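Local coordinates for protein Rik1-associated factor 1 (Schizosaccharomyces pombe, PDB 4O9D) that contributes its WD-repeat propeller, the part described here, to the Clr4 methyltransferase complex, which helps establish heterochromatin by methylating histone H3 to form H3K9me, at residues S238-V249 against N282-V293; G354-V362 against Q373-I382. All coordinates share one frame; numbering follows the deposited sequence.

Contact 1: S238-V249 against N282-V293; sequences SLYMHPSQVGFV and NHATISNSGILV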
loop_
_atom_site.group_PDB
_atom_site.type_symbol
_atom_site.label_atom_id
_atom_site.label_comp_id
_atom_site.label_asym_id
_atom_site.label_seq_id
_atom_site.Cartn_x
_atom_site.Cartn_y
_atom_site.Cartn_z
ATOM N N SER A 238 -4.875 -4.602 6.959
ATOM C CA SER A 238 -4.832 -4.526 5.513
ATOM C C SER A 238 -6.237 -4.519 4.893
ATOM O O SER A 238 -7.123 -5.173 5.396
ATOM C CB SER A 238 -4.025 -5.740 5.015
ATOM O OG SER A 238 -4.265 -5.999 3.665
ATOM N N LEU A 239 -6.406 -3.778 3.799
ATOM C CA LEU A 239 -7.686 -3.629 3.094
ATOM C C LEU A 239 -7.400 -3.816 1.632
ATOM O O LEU A 239 -6.427 -3.237 1.109
ATOM C CB LEU A 239 -8.252 -2.194 3.255
ATOM C CG LEU A 239 -8.706 -1.658 4.601
ATOM C CD1 LEU A 239 -9.320 -0.217 4.425
ATOM C CD2 LEU A 239 -9.741 -2.543 5.244
ATOM N N TYR A 240 -8.218 -4.617 0.957
ATOM C CA TYR A 240 -7.983 -4.860 -0.457
ATOM C C TYR A 240 -9.316 -4.935 -1.191
ATOM O O TYR A 240 -10.149 -5.760 -0.845
ATOM C CB TYR A 240 -7.184 -6.161 -0.647
ATOM C CG TYR A 240 -6.897 -6.515 -2.072
ATOM C CD1 TYR A 240 -7.880 -7.087 -2.880
ATOM C CD2 TYR A 240 -5.634 -6.309 -2.618
ATOM C CE1 TYR A 240 -7.607 -7.453 -4.199
ATOM C CE2 TYR A 240 -5.349 -6.681 -3.951
ATOM C CZ TYR A 240 -6.348 -7.242 -4.729
ATOM O OH TYR A 240 -6.098 -7.568 -6.043
ATOM N N MET A 241 -9.497 -4.078 -2.196
ATOM C CA MET A 241 -10.739 -4.024 -2.980
ATOM C C MET A 241 -10.600 -4.858 -4.283
ATOM O O MET A 241 -9.638 -4.689 -5.049
ATOM C CB MET A 241 -11.080 -2.553 -3.316
ATOM C CG MET A 241 -12.322 -2.375 -4.204
ATOM S SD MET A 241 -13.876 -2.700 -3.301
ATOM C CE MET A 241 -13.932 -1.274 -2.199
ATOM N N HIS A 242 -11.541 -5.767 -4.533
ATOM C CA HIS A 242 -11.524 -6.500 -5.795
ATOM C C HIS A 242 -11.647 -5.526 -6.973
ATOM O O HIS A 242 -12.343 -4.497 -6.881
ATOM C CB HIS A 242 -12.603 -7.578 -5.835
ATOM C CG HIS A 242 -12.396 -8.582 -6.915
ATOM N ND1 HIS A 242 -13.070 -8.534 -8.116
ATOM C CD2 HIS A 242 -11.574 -9.655 -6.988
ATOM C CE1 HIS A 242 -12.672 -9.534 -8.883
ATOM N NE2 HIS A 242 -11.774 -10.235 -8.218
ATOM N N PRO A 243 -10.950 -5.824 -8.081
ATOM C CA PRO A 243 -10.970 -4.963 -9.278
ATOM C C PRO A 243 -12.390 -4.757 -9.839
ATOM O O PRO A 243 -12.624 -3.812 -10.577
ATOM C CB PRO A 243 -10.142 -5.763 -10.312
ATOM C CG PRO A 243 -9.300 -6.683 -9.519
ATOM C CD PRO A 243 -10.091 -7.013 -8.273
ATOM N N SER A 244 -13.312 -5.656 -9.518
ATOM C CA SER A 244 -14.706 -5.510 -9.949
ATOM C C SER A 244 -15.470 -4.608 -8.988
ATOM O O SER A 244 -16.608 -4.222 -9.255
ATOM C CB SER A 244 -15.396 -6.858 -9.970
ATOM O OG SER A 244 -15.658 -7.266 -8.634
ATOM N N GLN A 245 -14.826 -4.297 -7.866
ATOM C CA GLN A 245 -15.399 -3.488 -6.795
ATOM C C GLN A 245 -16.726 -4.046 -6.233
ATOM O O GLN A 245 -17.503 -3.312 -5.642
ATOM C CB GLN A 245 -15.533 -2.033 -7.274
ATOM C CG GLN A 245 -14.202 -1.481 -7.918
ATOM C CD GLN A 245 -14.312 -0.042 -8.446
ATOM O OE1 GLN A 245 -15.340 0.613 -8.298
ATOM N NE2 GLN A 245 -13.236 0.449 -9.061
ATOM N N VAL A 246 -16.971 -5.345 -6.390
ATOM C CA VAL A 246 -18.157 -5.968 -5.780
ATOM C C VAL A 246 -17.929 -6.280 -4.298
ATOM O O VAL A 246 -18.875 -6.518 -3.536
ATOM C CB VAL A 246 -18.584 -7.275 -6.535
ATOM C CG1 VAL A 246 -18.775 -6.995 -8.042
ATOM C CG2 VAL A 246 -17.557 -8.386 -6.322
ATOM N N GLY A 247 -16.673 -6.281 -3.873
ATOM C CA GLY A 247 -16.357 -6.637 -2.500
ATOM C C GLY A 247 -14.903 -6.396 -2.140
ATOM O O GLY A 247 -14.053 -6.203 -3.016
ATOM N N PHE A 248 -14.615 -6.395 -0.844
ATOM C CA PHE A 248 -13.261 -6.191 -0.378
ATOM C C PHE A 248 -12.982 -7.086 0.808
ATOM O O PHE A 248 -13.919 -7.599 1.434
ATOM C CB PHE A 248 -12.999 -4.714 -0.045
ATOM C CG PHE A 248 -13.837 -4.158 1.098
ATOM C CD1 PHE A 248 -15.146 -3.752 0.892
ATOM C CD2 PHE A 248 -13.275 -3.955 2.351
ATOM C CE1 PHE A 248 -15.913 -3.227 1.941
ATOM C CE2 PHE A 248 -14.013 -3.437 3.392
ATOM C CZ PHE A 248 -15.343 -3.065 3.188
ATOM N N VAL A 249 -11.701 -7.328 1.073
ATOM C CA VAL A 249 -11.319 -8.055 2.270
ATOM C C VAL A 249 -10.592 -7.098 3.191
ATOM O O VAL A 249 -9.943 -6.163 2.732
ATOM C CB VAL A 249 -10.394 -9.270 2.004
ATOM C CG1 VAL A 249 -11.199 -10.461 1.370
ATOM C CG2 VAL A 249 -9.166 -8.872 1.147
ATOM N N ASN A 282 0.212 -9.283 7.440
ATOM C CA ASN A 282 0.684 -8.096 6.720
ATOM C C ASN A 282 -0.250 -7.716 5.561
ATOM O O ASN A 282 -0.486 -6.528 5.329
ATOM C CB ASN A 282 2.083 -8.313 6.124
ATOM C CG ASN A 282 3.192 -8.366 7.176
ATOM O OD1 ASN A 282 3.037 -7.913 8.301
ATOM N ND2 ASN A 282 4.323 -8.926 6.789
ATOM N N HIS A 283 -0.753 -8.711 4.817
ATOM C CA HIS A 283 -1.522 -8.427 3.598
ATOM C C HIS A 283 -2.588 -9.488 3.357
ATOM O O HIS A 283 -2.290 -10.693 3.393
ATOM C CB HIS A 283 -0.605 -8.393 2.350
ATOM C CG HIS A 283 0.463 -7.349 2.405
ATOM N ND1 HIS A 283 0.196 -6.009 2.247
ATOM C CD2 HIS A 283 1.802 -7.446 2.621
ATOM C CE1 HIS A 283 1.318 -5.316 2.377
ATOM N NE2 HIS A 283 2.309 -6.164 2.587
ATOM N N ALA A 284 -3.812 -9.043 3.080
ATOM C CA ALA A 284 -4.871 -9.938 2.608
ATOM C C ALA A 284 -5.262 -9.544 1.188
ATOM O O ALA A 284 -5.244 -8.344 0.857
ATOM C CB ALA A 284 -6.080 -9.840 3.524
ATOM N N THR A 285 -5.623 -10.519 0.343
ATOM C CA THR A 285 -6.127 -10.182 -0.998
ATOM C C THR A 285 -7.336 -11.028 -1.384
ATOM O O THR A 285 -7.752 -11.937 -0.655
ATOM C CB THR A 285 -5.052 -10.345 -2.138
ATOM O OG1 THR A 285 -4.873 -11.737 -2.439
ATOM C CG2 THR A 285 -3.721 -9.718 -1.726
ATOM N N ILE A 286 -7.930 -10.675 -2.515
ATOM C CA ILE A 286 -8.892 -11.543 -3.178
ATOM C C ILE A 286 -8.339 -11.812 -4.560
ATOM O O ILE A 286 -7.846 -10.878 -5.199
ATOM C CB ILE A 286 -10.245 -10.841 -3.406
ATOM C CG1 ILE A 286 -10.862 -10.363 -2.095
ATOM C CG2 ILE A 286 -11.191 -11.790 -4.131
ATOM C CD1 ILE A 286 -11.950 -9.295 -2.297
ATOM N N SER A 287 -8.485 -13.032 -5.065
ATOM C CA SER A 287 -8.045 -13.336 -6.429
ATOM C C SER A 287 -8.793 -12.518 -7.470
ATOM O O SER A 287 -9.887 -12.020 -7.214
ATOM C CB SER A 287 -8.201 -14.840 -6.758
ATOM O OG SER A 287 -9.569 -15.231 -6.764
ATOM N N ASN A 288 -8.185 -12.355 -8.649
ATOM C CA ASN A 288 -8.869 -11.711 -9.757
ATOM C C ASN A 288 -10.145 -12.457 -10.150
ATOM O O ASN A 288 -11.095 -11.832 -10.606
ATOM C CB ASN A 288 -7.953 -11.563 -10.971
ATOM C CG ASN A 288 -6.827 -10.547 -10.737
ATOM O OD1 ASN A 288 -6.946 -9.641 -9.894
ATOM N ND2 ASN A 288 -5.729 -10.697 -11.483
ATOM N N SER A 289 -10.155 -13.780 -9.987
ATOM C CA SER A 289 -11.341 -14.601 -10.278
ATOM C C SER A 289 -12.478 -14.283 -9.305
ATOM O O SER A 289 -13.652 -14.519 -9.610
ATOM C CB SER A 289 -10.988 -16.087 -10.167
ATOM O OG SER A 289 -10.549 -16.409 -8.855
ATOM N N GLY A 290 -12.115 -13.741 -8.138
ATOM C CA GLY A 290 -13.071 -13.271 -7.151
ATOM C C GLY A 290 -13.400 -14.314 -6.107
ATOM O O GLY A 290 -14.155 -14.039 -5.172
ATOM N N ILE A 291 -12.837 -15.516 -6.272
ATOM C CA ILE A 291 -13.199 -16.676 -5.466
ATOM C C ILE A 291 -12.188 -17.055 -4.382
ATOM O O ILE A 291 -12.541 -17.731 -3.420
ATOM C CB ILE A 291 -13.369 -17.922 -6.356
ATOM C CG1 ILE A 291 -14.487 -17.713 -7.364
ATOM C CG2 ILE A 291 -13.705 -19.136 -5.505
ATOM C CD1 ILE A 291 -15.827 -17.450 -6.729
ATOM N N LEU A 292 -10.926 -16.667 -4.531
ATOM C CA LEU A 292 -9.946 -17.046 -3.520
ATOM C C LEU A 292 -9.593 -15.842 -2.660
ATOM O O LEU A 292 -9.602 -14.705 -3.127
ATOM C CB LEU A 292 -8.673 -17.628 -4.142
ATOM C CG LEU A 292 -8.865 -18.796 -5.125
ATOM C CD1 LEU A 292 -7.527 -19.229 -5.696
ATOM C CD2 LEU A 292 -9.558 -19.990 -4.466
ATOM N N VAL A 293 -9.237 -16.146 -1.418
ATOM C CA VAL A 293 -8.847 -15.178 -0.430
ATOM C C VAL A 293 -7.509 -15.617 0.152
ATOM O O VAL A 293 -7.263 -16.821 0.324
ATOM C CB VAL A 293 -9.918 -15.125 0.659
ATOM C CG1 VAL A 293 -9.445 -14.272 1.823
ATOM C CG2 VAL A 293 -11.246 -14.645 0.040
HETATM O O HOH W 1 -1.836 -4.320 2.169
HETATM O O HOH W 2 -7.642 -9.327 -7.295
#
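The ring nitrogen NE2 of H242 is shared between two backbone carbonyls, lying 2.8 Å from S287 O and 3.0 Å from N288 O, both weak, strongly bent hydrogen bonds at the ring's edge. This is blade-to-blade packing in a WD-repeat beta-propeller: the first hairpins of two consecutive blades lie against each other, and H242 joins their type I turns. ND1 pairs with S244 OG and accepts from S244 N, well out of the ring plane, so the ring's better-formed bonds are to its own turn. Further along, Y240 CG stands anti to its own amide nitrogen (chi1 179°), which lays the ring across the neighbouring strand; T285 CB sits 4.0 Å from its centroid, nearly on the ring normal, a CH-pi contact. T285 OG1 instead bonds to T294 and W344. One water joins Y240 OH, I286 O and N288 OD1; N288 ND2 bonds G348 O. A phenylalanine in place of Y240 would lack the hydroxyl and would probably leave that water without one of its three partners, weakening the bridge to the N288 turn. V249 CG1 presses on I286 CG1, while at the far end A284 N donates almost straight (172°) to S238 OG at 3.1 Å.

Contact 2: G354-V362 against Q373-I382; sequences GGSDGIVKV and QNFTEMNSAI. With EDO (1,2-ethanediol), chain E.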
loop_
_atom_site.group_PDB
_atom_site.type_symbol
_atom_site.label_atom_id
_atom_site.label_comp_id
_atom_site.label_asym_id
_atom_site.label_seq_id
_atom_site.Cartn_x
_atom_site.Cartn_y
_atom_site.Cartn_z
ATOM N N GLY A 354 6.457 -12.007 -2.125
ATOM C CA GLY A 354 7.863 -11.765 -1.848
ATOM C C GLY A 354 8.118 -11.758 -0.365
ATOM O O GLY A 354 7.412 -11.073 0.402
ATOM N N GLY A 355 9.137 -12.502 0.056
ATOM C CA GLY A 355 9.358 -12.694 1.475
ATOM C C GLY A 355 10.752 -12.336 1.955
ATOM O O GLY A 355 11.556 -11.715 1.250
ATOM N N SER A 356 11.034 -12.724 3.185
ATOM C CA SER A 356 12.289 -12.332 3.810
ATOM C C SER A 356 13.435 -13.255 3.430
ATOM O O SER A 356 14.569 -13.024 3.859
ATOM C CB SER A 356 12.143 -12.238 5.335
ATOM O OG SER A 356 11.896 -13.506 5.921
ATOM N N ASP A 357 13.152 -14.297 2.636
ATOM C CA ASP A 357 14.217 -15.068 2.012
ATOM C C ASP A 357 14.787 -14.266 0.836
ATOM O O ASP A 357 15.748 -14.702 0.193
ATOM C CB ASP A 357 13.732 -16.475 1.549
ATOM C CG ASP A 357 12.447 -16.415 0.687
ATOM O OD1 ASP A 357 11.876 -15.314 0.536
ATOM O OD2 ASP A 357 11.991 -17.473 0.178
ATOM N N GLY A 358 14.191 -13.102 0.544
ATOM C CA GLY A 358 14.625 -12.313 -0.595
ATOM C C GLY A 358 14.100 -12.804 -1.943
ATOM O O GLY A 358 14.485 -12.294 -2.992
ATOM N N ILE A 359 13.205 -13.787 -1.935
ATOM C CA ILE A 359 12.731 -14.357 -3.196
ATOM C C ILE A 359 11.328 -13.892 -3.542
ATOM O O ILE A 359 10.468 -13.776 -2.675
ATOM C CB ILE A 359 12.715 -15.910 -3.150
ATOM C CG1 ILE A 359 14.057 -16.460 -2.636
ATOM C CG2 ILE A 359 12.391 -16.498 -4.533
ATOM C CD1 ILE A 359 15.192 -16.360 -3.641
ATOM N N VAL A 360 11.113 -13.639 -4.825
ATOM C CA VAL A 360 9.776 -13.412 -5.362
ATOM C C VAL A 360 9.305 -14.720 -5.979
ATOM O O VAL A 360 9.920 -15.212 -6.920
ATOM C CB VAL A 360 9.769 -12.290 -6.424
ATOM C CG1 VAL A 360 8.382 -12.151 -7.052
ATOM C CG2 VAL A 360 10.233 -10.958 -5.793
ATOM N N LYS A 361 8.236 -15.290 -5.429
ATOM C CA LYS A 361 7.735 -16.585 -5.875
ATOM C C LYS A 361 6.442 -16.393 -6.658
ATOM O O LYS A 361 5.640 -15.492 -6.331
ATOM C CB LYS A 361 7.533 -17.510 -4.668
ATOM C CG LYS A 361 8.872 -17.988 -4.060
ATOM C CD LYS A 361 8.683 -18.854 -2.832
ATOM C CE LYS A 361 10.038 -19.450 -2.391
ATOM N NZ LYS A 361 10.575 -20.365 -3.457
ATOM N N VAL A 362 6.265 -17.207 -7.705
ATOM C CA VAL A 362 5.085 -17.124 -8.573
ATOM C C VAL A 362 4.240 -18.390 -8.334
ATOM O O VAL A 362 4.795 -19.497 -8.311
ATOM C CB VAL A 362 5.454 -16.999 -10.081
ATOM C CG1 VAL A 362 4.201 -16.891 -10.953
ATOM C CG2 VAL A 362 6.392 -15.794 -10.339
ATOM N N GLN A 373 7.421 -20.903 -10.154
ATOM C CA GLN A 373 8.843 -20.592 -10.303
ATOM C C GLN A 373 9.237 -19.460 -9.375
ATOM O O GLN A 373 8.382 -18.722 -8.895
ATOM C CB GLN A 373 9.117 -20.180 -11.742
ATOM C CG GLN A 373 8.513 -18.814 -12.086
ATOM C CD GLN A 373 8.973 -18.294 -13.432
ATOM O OE1 GLN A 373 9.010 -19.029 -14.415
ATOM N NE2 GLN A 373 9.321 -17.015 -13.481
ATOM N N ASN A 374 10.527 -19.374 -9.075
ATOM C CA ASN A 374 11.104 -18.205 -8.438
ATOM C C ASN A 374 11.297 -17.171 -9.535
ATOM O O ASN A 374 11.915 -17.463 -10.553
ATOM C CB ASN A 374 12.435 -18.547 -7.760
ATOM C CG ASN A 374 12.255 -19.413 -6.514
ATOM O OD1 ASN A 374 11.154 -19.554 -6.005
ATOM N ND2 ASN A 374 13.351 -19.972 -6.006
ATOM N N PHE A 375 10.734 -15.977 -9.353
ATOM C CA PHE A 375 10.857 -14.915 -10.348
ATOM C C PHE A 375 12.214 -14.259 -10.258
ATOM O O PHE A 375 12.876 -14.026 -11.273
ATOM C CB PHE A 375 9.784 -13.833 -10.165
ATOM C CG PHE A 375 9.914 -12.699 -11.138
ATOM C CD1 PHE A 375 9.597 -12.876 -12.473
ATOM C CD2 PHE A 375 10.371 -11.450 -10.721
ATOM C CE1 PHE A 375 9.735 -11.823 -13.379
ATOM C CE2 PHE A 375 10.510 -10.382 -11.631
ATOM C CZ PHE A 375 10.204 -10.568 -12.946
ATOM N N THR A 376 12.620 -13.933 -9.039
ATOM C CA THR A 376 13.900 -13.285 -8.849
ATOM C C THR A 376 14.326 -13.448 -7.411
ATOM O O THR A 376 13.555 -13.941 -6.593
ATOM C CB THR A 376 13.847 -11.789 -9.242
ATOM O OG1 THR A 376 15.170 -11.255 -9.268
ATOM C CG2 THR A 376 12.966 -10.967 -8.264
ATOM N N GLU A 377 15.590 -13.125 -7.143
ATOM C CA GLU A 377 16.175 -13.177 -5.813
ATOM C C GLU A 377 16.907 -11.861 -5.525
ATOM O O GLU A 377 17.811 -11.443 -6.284
ATOM C CB GLU A 377 17.156 -14.337 -5.667
ATOM C CG GLU A 377 17.932 -14.218 -4.359
ATOM C CD GLU A 377 18.731 -15.440 -4.005
ATOM O OE1 GLU A 377 18.793 -16.381 -4.824
ATOM O OE2 GLU A 377 19.306 -15.451 -2.899
ATOM N N MET A 378 16.511 -11.193 -4.449
ATOM C CA MET A 378 17.150 -9.930 -4.077
ATOM C C MET A 378 18.149 -10.182 -2.939
ATOM O O MET A 378 18.143 -11.252 -2.338
ATOM C CB MET A 378 16.081 -8.862 -3.729
ATOM C CG MET A 378 15.321 -8.337 -4.992
ATOM S SD MET A 378 14.491 -6.781 -4.756
ATOM C CE MET A 378 15.871 -5.652 -4.773
ATOM N N ASN A 379 19.015 -9.208 -2.665
ATOM C CA ASN A 379 20.137 -9.398 -1.743
ATOM C C ASN A 379 19.746 -9.525 -0.281
ATOM O O ASN A 379 20.552 -9.937 0.542
ATOM C CB ASN A 379 21.128 -8.237 -1.877
ATOM C CG ASN A 379 22.025 -8.372 -3.093
ATOM O OD1 ASN A 379 22.471 -9.467 -3.430
ATOM N ND2 ASN A 379 22.291 -7.250 -3.762
ATOM N N SER A 380 18.521 -9.147 0.057
ATOM C CA SER A 380 18.076 -9.217 1.441
ATOM C C SER A 380 16.536 -9.352 1.492
ATOM O O SER A 380 15.886 -9.429 0.450
ATOM C CB SER A 380 18.564 -7.962 2.183
ATOM O OG SER A 380 18.315 -8.046 3.578
ATOM N N ALA A 381 15.962 -9.393 2.689
ATOM C CA ALA A 381 14.496 -9.436 2.850
ATOM C C ALA A 381 13.752 -8.390 1.996
ATOM O O ALA A 381 14.149 -7.235 1.928
ATOM C CB ALA A 381 14.113 -9.258 4.333
ATOM N N ILE A 382 12.676 -8.817 1.347
ATOM C CA ILE A 382 11.852 -7.945 0.520
ATOM C C ILE A 382 11.093 -6.952 1.388
ATOM O O ILE A 382 10.513 -7.329 2.406
ATOM C CB ILE A 382 10.830 -8.790 -0.282
ATOM C CG1 ILE A 382 11.554 -9.735 -1.248
ATOM C CG2 ILE A 382 9.847 -7.904 -1.036
ATOM C CD1 ILE A 382 12.423 -9.000 -2.256
HETATM C C1 EDO E . 12.747 -21.884 -8.896
HETATM O O1 EDO E . 12.194 -21.369 -10.105
HETATM C C2 EDO E . 12.609 -23.405 -8.842
HETATM O O2 EDO E . 12.655 -23.808 -7.470
HETATM O O HOH W 3 13.497 -21.099 -3.495
#
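I382 and G355 meet where the chain leaves one blade for the next: I382 N donates to G355 O at 3.1 Å, and G358 N reaches the same oxygen from the opposite face of its plane. One carbonyl thereby ties the type I turn G355-G358 to the incoming segment. Packing here is close. G358 has a positive phi of 79° and lies with CA 3.3 Å from S380 O; a beta carbon would clash with M378 O. G358 O takes a short, straight bond from M378 N at 2.7 Å, while A381 CB rests on S356 CB.

From this end the strands 359-362 and 373-377 run antiparallel. On the buried side V360 CG1 and V362 CG2 both touch F375 CB, and V360 CG2 meets T376 CG2. The F375 ring makes an edge-to-face contact with Y406, whose hydroxyl also bonds T376 OG1.

The other face is looser and wetter. K361 and N374 run alongside each other, and the last torsion of the lysine (chi4 -64°) hooks NZ back to N374 OD1 at 2.7 Å. A water accepts from both K361 NZ and N374 ND2, closing a small ring of bonds, and N374 N donates to O1 of an ethanediol, probably from the crystallisation liquor, at 2.8 Å. I359 spans this face, with CG2 against N374 CG and CD1 3.5 Å from E377 CB; the E377 carboxylate forms a salt bridge with K323.

Within the turn D357 OD1 accepts from I359 N, an Asx turn, and also bonds H319 ND1. Such an aspartate, set between the second and third strands of a blade and paired with a histidine, is consistent with the structural hydrogen-bond network of WD40 repeats.

In the fold
The two contacts have no strand in common and illustrate different joints of one propeller. Contact 1 packs the faces of neighbouring sheets, its centre about 14 Å from that of the chain; contact 2, with its centre about 18 Å out, pairs the last two strands of a single blade and follows the chain into the next. Side chains and bridging waters therefore carry the first, whereas main-chain bonds dominate the second. Both are partly buried, but contact 2 has one face lined by the charged and amide groups of K361, N374 and E377. Their nearest atoms are about 7 Å apart, and W344, on the first strand of contact 2's blade, bonds T285 of contact 1.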